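Local atomic coordinates of 1,3-alpha-isomaltosidase (Kribbella flavida DSM 17836, PDB entry 5X3I), a protein that hydrolyses the alpha-1,3-glucosidic linkages of the cyclic tetrasaccharide cyclobis-(1-6)-alpha-nigerosyl to give isomaltose inside the cell. Residues W336-Y350 with D363-P375. The protein carries 1 engineered substitution. Sequence-based numbering, arbitrary orientation.
Sequences WSDEQGITIWRDAVY and DFSYRPDGAWPDP
With CG anti to the carbonyl carbon and beside the backbone N (chi1 -69°), the W345 indole stands between W372, Y366 and P375; W372 takes the same kind of torsion (chi1 -51°), which brings W345 CE3 and CZ3 obliquely over one face of its ring. There W345 CE3 lies 3.6 Å from W372 CD2, and the two planes are turned well away from parallel. P375 supplies a CH-pi contact, its CB over the ring face and 3.7 Å from the centroid of the W345 six-membered ring, while W336 CE3 approaches the opposite face. Replacing W345 by an alanine would probably leave P375 CB without its aromatic face and open a gap between W372 and Y366. One water joins backbone to side chain, accepting from W345 N and hydrogen-bonding Y366 OH; another joins two side chains, accepting from R346 NE and W372 NE1. After W345 the chain makes a type II turn to A348, and D347 OD2 then accepts from A371 N at 2.8 Å through its anti lone pair. Beyond the turn a short antiparallel beta pairing forms, part of the excursion between strands 330-333 and 388-393 of the family 31 TIM barrel; V349 and S365 are its hydrogen-bonded pair, with V349 N to S365 O and S365 N to V349 O both 2.8 Å. A water donates to V349 O and hydrogen-bonds S365 OG. Past this pair, the edge of F364 is directed at the face of Y350 in an offset edge-to-face arrangement, planes at 69° and F364 CE1 3.7 Å from Y350 CD1. I344 CG1 meets the far end of the same phenyl ring, 3.7 Å from F364 CZ, and A348 CB packs between F364 and Y366, 3.7 Å from Y366 CE1.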
loop_
_atom_site.group_PDB
_atom_site.type_symbol
_atom_site.label_atom_id
_atom_site.label_comp_id
_atom_site.label_asym_id
_atom_site.label_seq_id
_atom_site.Cartn_x
_atom_site.Cartn_y
_atom_site.Cartn_z
ATOM N N TRP A 336 -20.997 3.347 -1.786
ATOM C CA TRP A 336 -21.985 3.654 -2.800
ATOM C C TRP A 336 -22.806 2.471 -3.206
ATOM O O TRP A 336 -23.807 2.631 -3.890
ATOM C CB TRP A 336 -21.290 4.203 -4.038
ATOM C CG TRP A 336 -20.374 3.199 -4.682
ATOM C CD1 TRP A 336 -19.079 2.924 -4.335
ATOM C CD2 TRP A 336 -20.681 2.339 -5.782
ATOM N NE1 TRP A 336 -18.561 1.951 -5.160
ATOM C CE2 TRP A 336 -19.521 1.577 -6.058
ATOM C CE3 TRP A 336 -21.815 2.144 -6.573
ATOM C CZ2 TRP A 336 -19.470 0.644 -7.085
ATOM C CZ3 TRP A 336 -21.759 1.212 -7.596
ATOM C CH2 TRP A 336 -20.598 0.478 -7.841
ATOM N N SER A 337 -22.409 1.284 -2.753
ATOM C CA SER A 337 -22.825 0.083 -3.460
ATOM C C SER A 337 -23.786 -0.757 -2.644
ATOM O O SER A 337 -24.067 -0.444 -1.501
ATOM C CB SER A 337 -21.606 -0.770 -3.855
ATOM O OG SER A 337 -21.100 -1.544 -2.770
ATOM N N ASP A 338 -24.243 -1.853 -3.241
ATOM C CA ASP A 338 -25.104 -2.816 -2.567
ATOM C C ASP A 338 -24.398 -3.535 -1.416
ATOM O O ASP A 338 -25.009 -4.323 -0.715
ATOM C CB ASP A 338 -25.658 -3.848 -3.564
ATOM C CG ASP A 338 -24.565 -4.634 -4.305
ATOM O OD1 ASP A 338 -23.394 -4.655 -3.880
ATOM O OD2 ASP A 338 -24.897 -5.241 -5.332
ATOM N N GLU A 339 -23.100 -3.301 -1.272
ATOM C CA GLU A 339 -22.289 -3.985 -0.275
ATOM C C GLU A 339 -22.356 -5.500 -0.446
ATOM O O GLU A 339 -22.158 -6.241 0.500
ATOM C CB GLU A 339 -22.705 -3.602 1.156
ATOM C CG GLU A 339 -22.542 -2.124 1.503
ATOM C CD GLU A 339 -21.114 -1.622 1.327
ATOM O OE1 GLU A 339 -20.172 -2.442 1.298
ATOM O OE2 GLU A 339 -20.932 -0.395 1.222
ATOM N N GLN A 340 -22.622 -5.956 -1.663
ATOM C CA GLN A 340 -22.531 -7.373 -1.927
ATOM C C GLN A 340 -21.500 -7.600 -3.026
ATOM O O GLN A 340 -20.358 -7.905 -2.724
ATOM C CB GLN A 340 -23.910 -7.949 -2.279
ATOM C CG GLN A 340 -24.859 -7.926 -1.072
ATOM C CD GLN A 340 -26.161 -8.690 -1.269
ATOM O OE1 GLN A 340 -26.344 -9.416 -2.240
ATOM N NE2 GLN A 340 -27.080 -8.512 -0.332
ATOM N N GLY A 341 -21.861 -7.344 -4.247
ATOM C CA GLY A 341 -20.918 -7.383 -5.320
ATOM C C GLY A 341 -20.000 -6.182 -5.473
ATOM O O GLY A 341 -19.005 -6.298 -6.083
ATOM N N ILE A 342 -20.399 -5.040 -4.919
ATOM C CA ILE A 342 -19.650 -3.809 -4.990
ATOM C C ILE A 342 -19.426 -3.400 -6.437
ATOM O O ILE A 342 -18.380 -2.942 -6.795
ATOM C CB ILE A 342 -18.308 -3.855 -4.236
ATOM C CG1 ILE A 342 -18.334 -4.822 -3.060
ATOM C CG2 ILE A 342 -17.876 -2.482 -3.780
ATOM C CD1 ILE A 342 -19.208 -4.443 -1.903
ATOM N N THR A 343 -20.433 -3.604 -7.253
ATOM C CA THR A 343 -20.425 -3.155 -8.612
ATOM C C THR A 343 -21.800 -2.632 -9.013
ATOM O O THR A 343 -22.045 -2.387 -10.140
ATOM C CB THR A 343 -19.880 -4.235 -9.581
ATOM O OG1 THR A 343 -19.639 -3.674 -10.857
ATOM C CG2 THR A 343 -20.856 -5.366 -9.678
ATOM N N ILE A 344 -22.663 -2.442 -8.032
ATOM C CA ILE A 344 -24.030 -1.951 -8.257
ATOM C C ILE A 344 -24.443 -0.914 -7.195
ATOM O O ILE A 344 -24.148 -1.094 -6.024
ATOM C CB ILE A 344 -25.035 -3.139 -8.246
ATOM C CG1 ILE A 344 -24.835 -4.026 -9.476
ATOM C CG2 ILE A 344 -26.481 -2.658 -8.161
ATOM C CD1 ILE A 344 -25.646 -5.300 -9.446
ATOM N N TRP A 345 -25.097 0.175 -7.597
ATOM C CA TRP A 345 -25.534 1.188 -6.627
ATOM C C TRP A 345 -26.474 0.569 -5.578
ATOM O O TRP A 345 -27.347 -0.214 -5.920
ATOM C CB TRP A 345 -26.249 2.354 -7.321
ATOM C CG TRP A 345 -25.400 3.246 -8.181
ATOM C CD1 TRP A 345 -25.220 3.161 -9.533
ATOM C CD2 TRP A 345 -24.653 4.386 -7.751
ATOM N NE1 TRP A 345 -24.394 4.175 -9.970
ATOM C CE2 TRP A 345 -24.031 4.937 -8.891
ATOM C CE3 TRP A 345 -24.448 4.995 -6.513
ATOM C CZ2 TRP A 345 -23.222 6.057 -8.824
ATOM C CZ3 TRP A 345 -23.639 6.111 -6.453
ATOM C CH2 TRP A 345 -23.035 6.628 -7.600
ATOM N N ARG A 346 -26.290 0.910 -4.312
ATOM C CA ARG A 346 -27.192 0.419 -3.279
ATOM C C ARG A 346 -28.649 0.776 -3.591
ATOM O O ARG A 346 -28.941 1.883 -4.057
ATOM C CB ARG A 346 -26.816 0.961 -1.903
ATOM C CG ARG A 346 -27.707 0.421 -0.788
ATOM C CD ARG A 346 -27.032 0.511 0.579
ATOM N NE ARG A 346 -26.919 1.878 1.064
ATOM C CZ ARG A 346 -27.719 2.419 1.975
ATOM N NH1 ARG A 346 -28.714 1.716 2.503
ATOM N NH2 ARG A 346 -27.515 3.663 2.371
ATOM N N ASP A 347 -29.516 -0.200 -3.324
ATOM C CA ASP A 347 -30.964 -0.180 -3.570
ATOM C C ASP A 347 -31.357 -0.103 -5.038
ATOM O O ASP A 347 -32.487 0.240 -5.353
ATOM C CB ASP A 347 -31.617 0.993 -2.832
ATOM C CG ASP A 347 -31.475 0.886 -1.341
ATOM O OD1 ASP A 347 -31.418 -0.251 -0.846
ATOM O OD2 ASP A 347 -31.406 1.928 -0.657
ATOM N N ALA A 348 -30.457 -0.492 -5.929
ATOM C CA ALA A 348 -30.812 -0.592 -7.338
ATOM C C ALA A 348 -31.708 -1.803 -7.536
ATOM O O ALA A 348 -31.547 -2.808 -6.855
ATOM C CB ALA A 348 -29.581 -0.699 -8.209
ATOM N N VAL A 349 -32.635 -1.704 -8.478
ATOM C CA VAL A 349 -33.568 -2.789 -8.760
ATOM C C VAL A 349 -33.366 -3.343 -10.174
ATOM O O VAL A 349 -33.333 -2.602 -11.147
ATOM C CB VAL A 349 -35.020 -2.316 -8.575
ATOM C CG1 VAL A 349 -35.997 -3.376 -9.039
ATOM C CG2 VAL A 349 -35.263 -1.948 -7.120
ATOM N N TYR A 350 -33.192 -4.650 -10.273
ATOM C CA TYR A 350 -32.828 -5.280 -11.537
ATOM C C TYR A 350 -33.148 -6.769 -11.517
ATOM O O TYR A 350 -33.286 -7.361 -10.459
ATOM C CB TYR A 350 -31.337 -5.075 -11.821
ATOM C CG TYR A 350 -30.472 -5.619 -10.715
ATOM C CD1 TYR A 350 -30.259 -4.892 -9.554
ATOM C CD2 TYR A 350 -29.893 -6.881 -10.816
ATOM C CE1 TYR A 350 -29.479 -5.402 -8.521
ATOM C CE2 TYR A 350 -29.107 -7.392 -9.792
ATOM C CZ TYR A 350 -28.910 -6.645 -8.650
ATOM O OH TYR A 350 -28.146 -7.137 -7.638
ATOM N N ASP A 363 -30.604 -2.127 -17.321
ATOM C CA ASP A 363 -31.095 -3.184 -16.435
ATOM C C ASP A 363 -31.607 -2.619 -15.112
ATOM O O ASP A 363 -32.396 -3.256 -14.430
ATOM C CB ASP A 363 -30.009 -4.217 -16.105
ATOM C CG ASP A 363 -29.464 -4.941 -17.324
ATOM O OD1 ASP A 363 -30.061 -4.887 -18.415
ATOM O OD2 ASP A 363 -28.427 -5.598 -17.165
ATOM N N PHE A 364 -31.115 -1.445 -14.735
ATOM C CA PHE A 364 -31.314 -0.934 -13.385
ATOM C C PHE A 364 -32.434 0.107 -13.285
ATOM O O PHE A 364 -32.549 0.993 -14.123
ATOM C CB PHE A 364 -30.009 -0.325 -12.856
ATOM C CG PHE A 364 -28.867 -1.306 -12.755
ATOM C CD1 PHE A 364 -28.877 -2.312 -11.793
ATOM C CD2 PHE A 364 -27.782 -1.220 -13.617
ATOM C CE1 PHE A 364 -27.827 -3.213 -11.697
ATOM C CE2 PHE A 364 -26.723 -2.120 -13.528
ATOM C CZ PHE A 364 -26.743 -3.118 -12.569
ATOM N N SER A 365 -33.249 -0.014 -12.248
ATOM C CA SER A 365 -34.152 1.057 -11.848
ATOM C C SER A 365 -33.719 1.557 -10.490
ATOM O O SER A 365 -33.224 0.787 -9.686
ATOM C CB SER A 365 -35.609 0.587 -11.787
ATOM O OG SER A 365 -35.972 -0.079 -12.977
ATOM N N TYR A 366 -33.931 2.839 -10.238
ATOM C CA TYR A 366 -33.576 3.450 -8.971
ATOM C C TYR A 366 -34.828 4.065 -8.334
ATOM O O TYR A 366 -35.491 4.909 -8.921
ATOM C CB TYR A 366 -32.459 4.482 -9.188
ATOM C CG TYR A 366 -31.267 3.868 -9.899
ATOM C CD1 TYR A 366 -30.261 3.229 -9.184
ATOM C CD2 TYR A 366 -31.172 3.885 -11.285
ATOM C CE1 TYR A 366 -29.181 2.636 -9.829
ATOM C CE2 TYR A 366 -30.097 3.298 -11.937
ATOM C CZ TYR A 366 -29.107 2.671 -11.197
ATOM O OH TYR A 366 -28.052 2.083 -11.836
ATOM N N ARG A 367 -35.154 3.610 -7.137
ATOM C CA ARG A 367 -36.398 3.995 -6.486
ATOM C C ARG A 367 -36.278 5.313 -5.744
ATOM O O ARG A 367 -35.248 5.585 -5.123
ATOM C CB ARG A 367 -36.842 2.889 -5.531
ATOM C CG ARG A 367 -37.324 1.651 -6.262
ATOM C CD ARG A 367 -38.446 2.033 -7.220
ATOM N NE ARG A 367 -38.286 1.460 -8.554
ATOM C CZ ARG A 367 -38.817 0.301 -8.925
ATOM N NH1 ARG A 367 -39.528 -0.401 -8.055
ATOM N NH2 ARG A 367 -38.640 -0.153 -10.159
ATOM N N PRO A 368 -37.344 6.132 -5.795
ATOM C CA PRO A 368 -37.358 7.469 -5.200
ATOM C C PRO A 368 -36.985 7.452 -3.732
ATOM O O PRO A 368 -36.423 8.409 -3.242
ATOM C CB PRO A 368 -38.811 7.923 -5.384
ATOM C CG PRO A 368 -39.296 7.151 -6.527
ATOM C CD PRO A 368 -38.638 5.809 -6.416
ATOM N N ASP A 369 -37.305 6.366 -3.046
ATOM C CA ASP A 369 -37.040 6.249 -1.619
ATOM C C ASP A 369 -35.730 5.511 -1.311
ATOM O O ASP A 369 -35.404 5.278 -0.151
ATOM C CB ASP A 369 -38.217 5.555 -0.937
ATOM C CG ASP A 369 -39.553 6.229 -1.253
ATOM O OD1 ASP A 369 -39.563 7.440 -1.569
ATOM O OD2 ASP A 369 -40.605 5.554 -1.195
ATOM N N GLY A 370 -34.989 5.133 -2.345
ATOM C CA GLY A 370 -33.752 4.393 -2.149
ATOM C C GLY A 370 -32.585 5.265 -1.723
ATOM O O GLY A 370 -32.689 6.494 -1.717
ATOM N N ALA A 371 -31.460 4.636 -1.383
ATOM C CA ALA A 371 -30.275 5.389 -0.989
ATOM C C ALA A 371 -29.729 6.281 -2.119
ATOM O O ALA A 371 -29.153 7.327 -1.856
ATOM C CB ALA A 371 -29.194 4.442 -0.507
ATOM N N TRP A 372 -29.899 5.850 -3.365
ATOM C CA TRP A 372 -29.442 6.609 -4.527
ATOM C C TRP A 372 -30.579 6.713 -5.550
ATOM O O TRP A 372 -30.615 5.973 -6.524
ATOM C CB TRP A 372 -28.191 5.957 -5.156
ATOM C CG TRP A 372 -27.116 5.694 -4.151
ATOM C CD1 TRP A 372 -26.957 4.564 -3.411
ATOM C CD2 TRP A 372 -26.076 6.589 -3.742
ATOM N NE1 TRP A 372 -25.875 4.684 -2.581
ATOM C CE2 TRP A 372 -25.313 5.920 -2.758
ATOM C CE3 TRP A 372 -25.704 7.886 -4.114
ATOM C CZ2 TRP A 372 -24.217 6.512 -2.130
ATOM C CZ3 TRP A 372 -24.612 8.470 -3.500
ATOM C CH2 TRP A 372 -23.883 7.787 -2.515
ATOM N N PRO A 373 -31.527 7.626 -5.312
ATOM C CA PRO A 373 -32.700 7.711 -6.190
ATOM C C PRO A 373 -32.343 8.082 -7.619
ATOM O O PRO A 373 -32.998 7.612 -8.533
ATOM C CB PRO A 373 -33.557 8.805 -5.540
ATOM C CG PRO A 373 -32.616 9.587 -4.714
ATOM C CD PRO A 373 -31.566 8.623 -4.235
ATOM N N ASP A 374 -31.363 8.954 -7.808
ATOM C CA ASP A 374 -30.969 9.345 -9.159
ATOM C C ASP A 374 -29.466 9.603 -9.262
ATOM O O ASP A 374 -29.042 10.745 -9.275
ATOM C CB ASP A 374 -31.763 10.581 -9.592
ATOM C CG ASP A 374 -31.700 10.826 -11.086
ATOM O OD1 ASP A 374 -30.821 10.256 -11.763
ATOM O OD2 ASP A 374 -32.529 11.608 -11.591
ATOM N N PRO A 375 -28.654 8.545 -9.320
ATOM C CA PRO A 375 -27.204 8.767 -9.299
ATOM C C PRO A 375 -26.666 9.533 -10.517
ATOM O O PRO A 375 -25.712 10.277 -10.354
ATOM C CB PRO A 375 -26.634 7.343 -9.249
ATOM C CG PRO A 375 -27.765 6.450 -9.654
ATOM C CD PRO A 375 -28.992 7.124 -9.164
HETATM O O HOH W 1 -26.530 0.131 -10.307
HETATM O O HOH W 2 -24.774 3.305 -0.261
HETATM O O HOH W 3 -30.819 3.620 -5.321
HETATM O O HOH W 4 -35.032 -2.550 -13.359
#